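PDB 2VOS: folylpolyglutamate synthase protein FOLC from Mycobacterium tuberculosis, which probably adds L-glutamate to dihydropteroate and, successively, to tetrahydrofolate, using ATP and magnesium. Local coordinates for residues S150-A162 and V173-I187. Residues are numbered along the deposited sequence; the frame is centred on the assembly and turned at random.
With CO (cobalt (II) ion), chain E.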
loop_
_atom_site.group_PDB
_atom_site.type_symbol
_atom_site.label_atom_id
_atom_site.label_comp_id
_atom_site.label_asym_id
_atom_site.label_seq_id
_atom_site.Cartn_x
_atom_site.Cartn_y
_atom_site.Cartn_z
ATOM N N SER A 150 -17.285 1.725 12.164
ATOM C CA SER A 150 -15.958 2.324 12.229
ATOM C C SER A 150 -15.745 3.222 11.035
ATOM O O SER A 150 -16.470 3.144 10.026
ATOM C CB SER A 150 -14.887 1.260 12.192
ATOM O OG SER A 150 -14.857 0.615 10.931
ATOM N N LYS A 151 -14.739 4.071 11.136
ATOM C CA LYS A 151 -14.386 4.910 10.015
ATOM C C LYS A 151 -14.003 4.080 8.773
ATOM O O LYS A 151 -14.412 4.401 7.653
ATOM C CB LYS A 151 -13.233 5.812 10.425
ATOM C CG LYS A 151 -12.689 6.550 9.239
ATOM C CD LYS A 151 -11.669 7.612 9.664
ATOM C CE LYS A 151 -11.369 8.506 8.388
ATOM N NZ LYS A 151 -10.288 9.583 8.680
ATOM N N PHE A 152 -13.234 2.999 8.948
ATOM C CA PHE A 152 -12.916 2.168 7.815
ATOM C C PHE A 152 -14.174 1.553 7.155
ATOM O O PHE A 152 -14.299 1.502 5.896
ATOM C CB PHE A 152 -11.853 1.081 8.143
ATOM C CG PHE A 152 -11.349 0.376 6.877
ATOM C CD1 PHE A 152 -10.655 1.111 5.895
ATOM C CD2 PHE A 152 -11.638 -0.973 6.632
ATOM C CE1 PHE A 152 -10.201 0.514 4.712
ATOM C CE2 PHE A 152 -11.200 -1.580 5.462
ATOM C CZ PHE A 152 -10.484 -0.848 4.484
ATOM N N GLU A 153 -15.117 1.076 7.963
ATOM C CA GLU A 153 -16.365 0.551 7.397
ATOM C C GLU A 153 -17.084 1.598 6.524
ATOM O O GLU A 153 -17.509 1.313 5.416
ATOM C CB GLU A 153 -17.269 0.061 8.523
ATOM C CG GLU A 153 -16.817 -1.283 9.036
ATOM C CD GLU A 153 -17.546 -1.699 10.330
ATOM O OE1 GLU A 153 -18.342 -0.922 10.877
ATOM O OE2 GLU A 153 -17.320 -2.820 10.799
ATOM N N VAL A 154 -17.189 2.814 7.022
ATOM C CA VAL A 154 -17.814 3.881 6.269
ATOM C C VAL A 154 -17.024 4.229 4.989
ATOM O O VAL A 154 -17.638 4.389 3.921
ATOM C CB VAL A 154 -18.044 5.128 7.151
ATOM C CG1 VAL A 154 -18.663 6.233 6.306
ATOM C CG2 VAL A 154 -18.973 4.760 8.338
ATOM N N LEU A 155 -15.689 4.356 5.080
ATOM C CA LEU A 155 -14.898 4.612 3.883
ATOM C C LEU A 155 -15.106 3.520 2.849
ATOM O O LEU A 155 -15.201 3.776 1.648
ATOM C CB LEU A 155 -13.417 4.692 4.223
ATOM C CG LEU A 155 -12.976 5.903 5.016
ATOM C CD1 LEU A 155 -11.504 5.699 5.579
ATOM C CD2 LEU A 155 -13.130 7.179 4.180
ATOM N N THR A 156 -15.207 2.283 3.315
ATOM C CA THR A 156 -15.307 1.159 2.400
ATOM C C THR A 156 -16.674 1.221 1.731
ATOM O O THR A 156 -16.780 1.027 0.530
ATOM C CB THR A 156 -15.111 -0.144 3.145
ATOM O OG1 THR A 156 -13.729 -0.206 3.563
ATOM C CG2 THR A 156 -15.445 -1.386 2.233
ATOM N N ALA A 157 -17.714 1.556 2.497
ATOM C CA ALA A 157 -19.020 1.684 1.911
ATOM C C ALA A 157 -19.065 2.835 0.910
ATOM O O ALA A 157 -19.675 2.737 -0.156
ATOM C CB ALA A 157 -20.090 1.886 3.012
HETATM N N MSE A 158 -18.433 3.939 1.271
HETATM C CA MSE A 158 -18.303 5.037 0.319
HETATM C C MSE A 158 -17.656 4.613 -0.991
HETATM O O MSE A 158 -18.126 4.995 -2.079
HETATM C CB MSE A 158 -17.513 6.207 0.956
HETATM C CG MSE A 158 -18.299 6.944 2.038
HETATM SE SE MSE A 158 -17.064 8.160 2.986
HETATM C CE MSE A 158 -16.477 9.283 1.528
ATOM N N ALA A 159 -16.551 3.855 -0.929
ATOM C CA ALA A 159 -15.872 3.457 -2.169
ATOM C C ALA A 159 -16.878 2.624 -3.023
ATOM O O ALA A 159 -17.039 2.838 -4.279
ATOM C CB ALA A 159 -14.610 2.640 -1.841
ATOM N N PHE A 160 -17.522 1.652 -2.381
ATOM C CA PHE A 160 -18.417 0.750 -3.106
ATOM C C PHE A 160 -19.594 1.500 -3.722
ATOM O O PHE A 160 -20.008 1.156 -4.836
ATOM C CB PHE A 160 -18.961 -0.400 -2.212
ATOM C CG PHE A 160 -17.909 -1.400 -1.779
ATOM C CD1 PHE A 160 -16.848 -1.724 -2.631
ATOM C CD2 PHE A 160 -17.984 -2.032 -0.544
ATOM C CE1 PHE A 160 -15.857 -2.626 -2.266
ATOM C CE2 PHE A 160 -16.991 -3.016 -0.177
ATOM C CZ PHE A 160 -15.929 -3.291 -1.042
ATOM N N ALA A 161 -20.155 2.464 -2.981
ATOM C CA ALA A 161 -21.278 3.315 -3.506
ATOM C C ALA A 161 -20.762 4.141 -4.688
ATOM O O ALA A 161 -21.412 4.284 -5.738
ATOM C CB ALA A 161 -21.763 4.251 -2.387
ATOM N N ALA A 162 -19.584 4.729 -4.517
ATOM C CA ALA A 162 -19.058 5.606 -5.555
ATOM C C ALA A 162 -18.785 4.764 -6.813
ATOM O O ALA A 162 -18.935 5.258 -7.958
ATOM C CB ALA A 162 -17.743 6.248 -5.069
ATOM N N VAL A 173 -9.649 -3.632 -5.256
ATOM C CA VAL A 173 -10.032 -3.391 -3.865
ATOM C C VAL A 173 -8.939 -3.885 -2.943
ATOM O O VAL A 173 -8.658 -5.104 -2.884
ATOM C CB VAL A 173 -11.320 -4.155 -3.535
ATOM C CG1 VAL A 173 -11.670 -3.943 -1.983
ATOM C CG2 VAL A 173 -12.476 -3.669 -4.476
ATOM N N GLU A 174 -8.310 -2.980 -2.206
ATOM C CA GLU A 174 -7.267 -3.388 -1.292
ATOM C C GLU A 174 -7.876 -3.635 0.106
ATOM O O GLU A 174 -8.642 -2.824 0.599
ATOM C CB GLU A 174 -6.212 -2.283 -1.169
ATOM C CG GLU A 174 -5.196 -2.498 -0.105
ATOM C CD GLU A 174 -4.130 -1.387 -0.047
ATOM O OE1 GLU A 174 -4.190 -0.377 -0.776
ATOM O OE2 GLU A 174 -3.197 -1.553 0.750
ATOM N N VAL A 175 -7.494 -4.732 0.745
ATOM C CA VAL A 175 -7.849 -4.990 2.151
ATOM C C VAL A 175 -7.324 -3.875 3.073
ATOM O O VAL A 175 -6.207 -3.367 2.888
ATOM C CB VAL A 175 -7.284 -6.426 2.546
ATOM C CG1 VAL A 175 -7.322 -6.681 4.005
ATOM C CG2 VAL A 175 -8.155 -7.489 1.867
ATOM N N GLY A 176 -8.146 -3.451 4.042
ATOM C CA GLY A 176 -7.699 -2.541 5.096
ATOM C C GLY A 176 -6.704 -3.265 5.982
ATOM O O GLY A 176 -5.568 -2.815 6.160
HETATM N N MSE A 177 -7.090 -4.419 6.512
HETATM C CA MSE A 177 -6.165 -5.150 7.365
HETATM C C MSE A 177 -6.588 -6.630 7.374
HETATM O O MSE A 177 -7.796 -6.902 7.374
HETATM C CB MSE A 177 -6.286 -4.536 8.751
HETATM C CG MSE A 177 -5.631 -5.197 9.856
HETATM SE SE MSE A 177 -5.784 -3.790 11.328
HETATM C CE MSE A 177 -4.115 -2.834 10.922
ATOM N N GLY A 178 -5.635 -7.577 7.381
ATOM C CA GLY A 178 -5.998 -9.033 7.437
ATOM C C GLY A 178 -6.731 -9.420 6.148
ATOM O O GLY A 178 -6.160 -9.304 5.067
ATOM N N GLY A 179 -8.007 -9.805 6.233
ATOM C CA GLY A 179 -8.743 -10.192 5.032
ATOM C C GLY A 179 -10.072 -10.785 5.387
ATOM O O GLY A 179 -11.120 -10.215 5.067
ATOM N N ARG A 180 -10.026 -11.919 6.104
ATOM C CA ARG A 180 -11.215 -12.681 6.432
ATOM C C ARG A 180 -12.281 -11.801 7.067
ATOM O O ARG A 180 -13.459 -11.960 6.744
ATOM C CB ARG A 180 -10.900 -13.813 7.417
ATOM C CG ARG A 180 -12.061 -14.805 7.524
ATOM C CD ARG A 180 -11.646 -16.129 8.224
ATOM N NE ARG A 180 -10.496 -16.793 7.605
ATOM C CZ ARG A 180 -10.611 -17.580 6.544
ATOM N NH1 ARG A 180 -11.811 -17.746 6.025
ATOM N NH2 ARG A 180 -9.538 -18.176 5.984
ATOM N N TRP A 181 -11.878 -10.913 7.979
ATOM C CA TRP A 181 -12.862 -10.116 8.734
ATOM C C TRP A 181 -12.739 -8.647 8.396
ATOM O O TRP A 181 -13.228 -7.813 9.149
ATOM C CB TRP A 181 -12.747 -10.332 10.255
ATOM C CG TRP A 181 -12.934 -11.812 10.616
ATOM C CD1 TRP A 181 -14.107 -12.553 10.572
ATOM C CD2 TRP A 181 -11.912 -12.728 10.983
ATOM N NE1 TRP A 181 -13.865 -13.853 10.944
ATOM C CE2 TRP A 181 -12.520 -13.992 11.165
ATOM C CE3 TRP A 181 -10.552 -12.595 11.211
ATOM C CZ2 TRP A 181 -11.813 -15.103 11.558
ATOM C CZ3 TRP A 181 -9.846 -13.714 11.586
ATOM C CH2 TRP A 181 -10.475 -14.945 11.770
ATOM N N ASP A 182 -12.116 -8.329 7.252
ATOM C CA ASP A 182 -11.930 -6.925 6.842
ATOM C C ASP A 182 -13.252 -6.424 6.224
ATOM O O ASP A 182 -13.958 -7.202 5.580
ATOM C CB ASP A 182 -10.808 -6.842 5.762
ATOM C CG ASP A 182 -10.503 -5.424 5.378
ATOM O OD1 ASP A 182 -9.953 -4.713 6.266
ATOM O OD2 ASP A 182 -10.902 -5.014 4.248
ATOM N N ALA A 183 -13.558 -5.135 6.364
ATOM C CA ALA A 183 -14.801 -4.569 5.836
ATOM C C ALA A 183 -14.954 -4.781 4.312
ATOM O O ALA A 183 -16.072 -4.837 3.818
ATOM C CB ALA A 183 -14.906 -3.015 6.187
ATOM N N THR A 184 -13.847 -4.924 3.576
ATOM C CA THR A 184 -13.947 -5.082 2.115
ATOM C C THR A 184 -14.425 -6.492 1.764
ATOM O O THR A 184 -14.746 -6.763 0.608
ATOM C CB THR A 184 -12.539 -4.893 1.410
ATOM O OG1 THR A 184 -11.578 -5.824 1.955
ATOM C CG2 THR A 184 -12.004 -3.455 1.656
ATOM N N ASN A 185 -14.457 -7.390 2.749
ATOM C CA ASN A 185 -14.646 -8.806 2.411
ATOM C C ASN A 185 -16.142 -9.166 2.229
ATOM O O ASN A 185 -16.609 -10.154 2.747
ATOM C CB ASN A 185 -13.970 -9.706 3.442
ATOM C CG ASN A 185 -13.754 -11.123 2.924
ATOM O OD1 ASN A 185 -13.593 -11.321 1.718
ATOM N ND2 ASN A 185 -13.734 -12.102 3.823
ATOM N N VAL A 186 -16.868 -8.369 1.467
ATOM C CA VAL A 186 -18.265 -8.603 1.199
ATOM C C VAL A 186 -18.471 -8.602 -0.318
ATOM O O VAL A 186 -19.584 -8.326 -0.786
ATOM C CB VAL A 186 -19.155 -7.442 1.814
ATOM C CG1 VAL A 186 -19.236 -7.621 3.286
ATOM C CG2 VAL A 186 -18.558 -6.042 1.492
ATOM N N ILE A 187 -17.401 -8.879 -1.086
ATOM C CA ILE A 187 -17.461 -8.775 -2.536
ATOM C C ILE A 187 -17.344 -10.079 -3.356
ATOM O O ILE A 187 -17.685 -10.057 -4.593
ATOM C CB ILE A 187 -16.439 -7.790 -3.068
ATOM C CG1 ILE A 187 -15.030 -8.089 -2.525
ATOM C CG2 ILE A 187 -16.880 -6.412 -2.671
ATOM C CD1 ILE A 187 -13.930 -7.101 -3.109
HETATM CO CO CO E . -1.598 -0.220 1.327
HETATM O O HOH W 1 -1.634 -0.965 3.354
HETATM O O HOH W 2 -0.080 1.155 1.806
#
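Phe-152 holds CG anti to its backbone N (chi1 -170°), which carries the ring from helix 151-165 onto the loop after strand 170-174. Its CZ lies 3.3 Å from Gly-176 CA, a close fit to a residue without a side chain. Asp-182 also has CG anti to the backbone N (chi1 -176°), which sends its carboxylate back to the ring. OD1 comes to 3.5 Å from Phe-152 CE2, and OD2 lies at the edge in the ring plane. Ring and carboxylate planes are 49° apart. The carboxylate ties the loop together. Its OD1 accepts from Met-177 N at 2.9 Å. OD2 accepts from Gly-176 N and from Thr-184 N in an Asx turn. Thr-184 OG1, also bonded to His-68, meets the anti lone pair of Asp-182 OD2 at a doubtfully short 2.5 Å.

One turn along the helix, Thr-156 OG1 lies above one face of the Phe-152 ring, toward its rim, and donates to Phe-152 O at 2.9 Å. Ala-183 CB packs 3.8 Å from Glu-153 CG; the Glu-153 carboxylate pairs with Arg-49. Further on, the Phe-160 ring reaches Val-186 and Ile-187, with CZ 3.6 Å from Ile-187 CG2. Val-173 CG2 is at its edge.

Glu-174 OE2 binds the cobalt ion at 2.2 Å, with Thr-76 and Ser-98 completing the protein ligands. The helix packs against the loop that follows this metal-binding strand, in the P-loop nucleotide-binding fold of the Mur ligase middle domain.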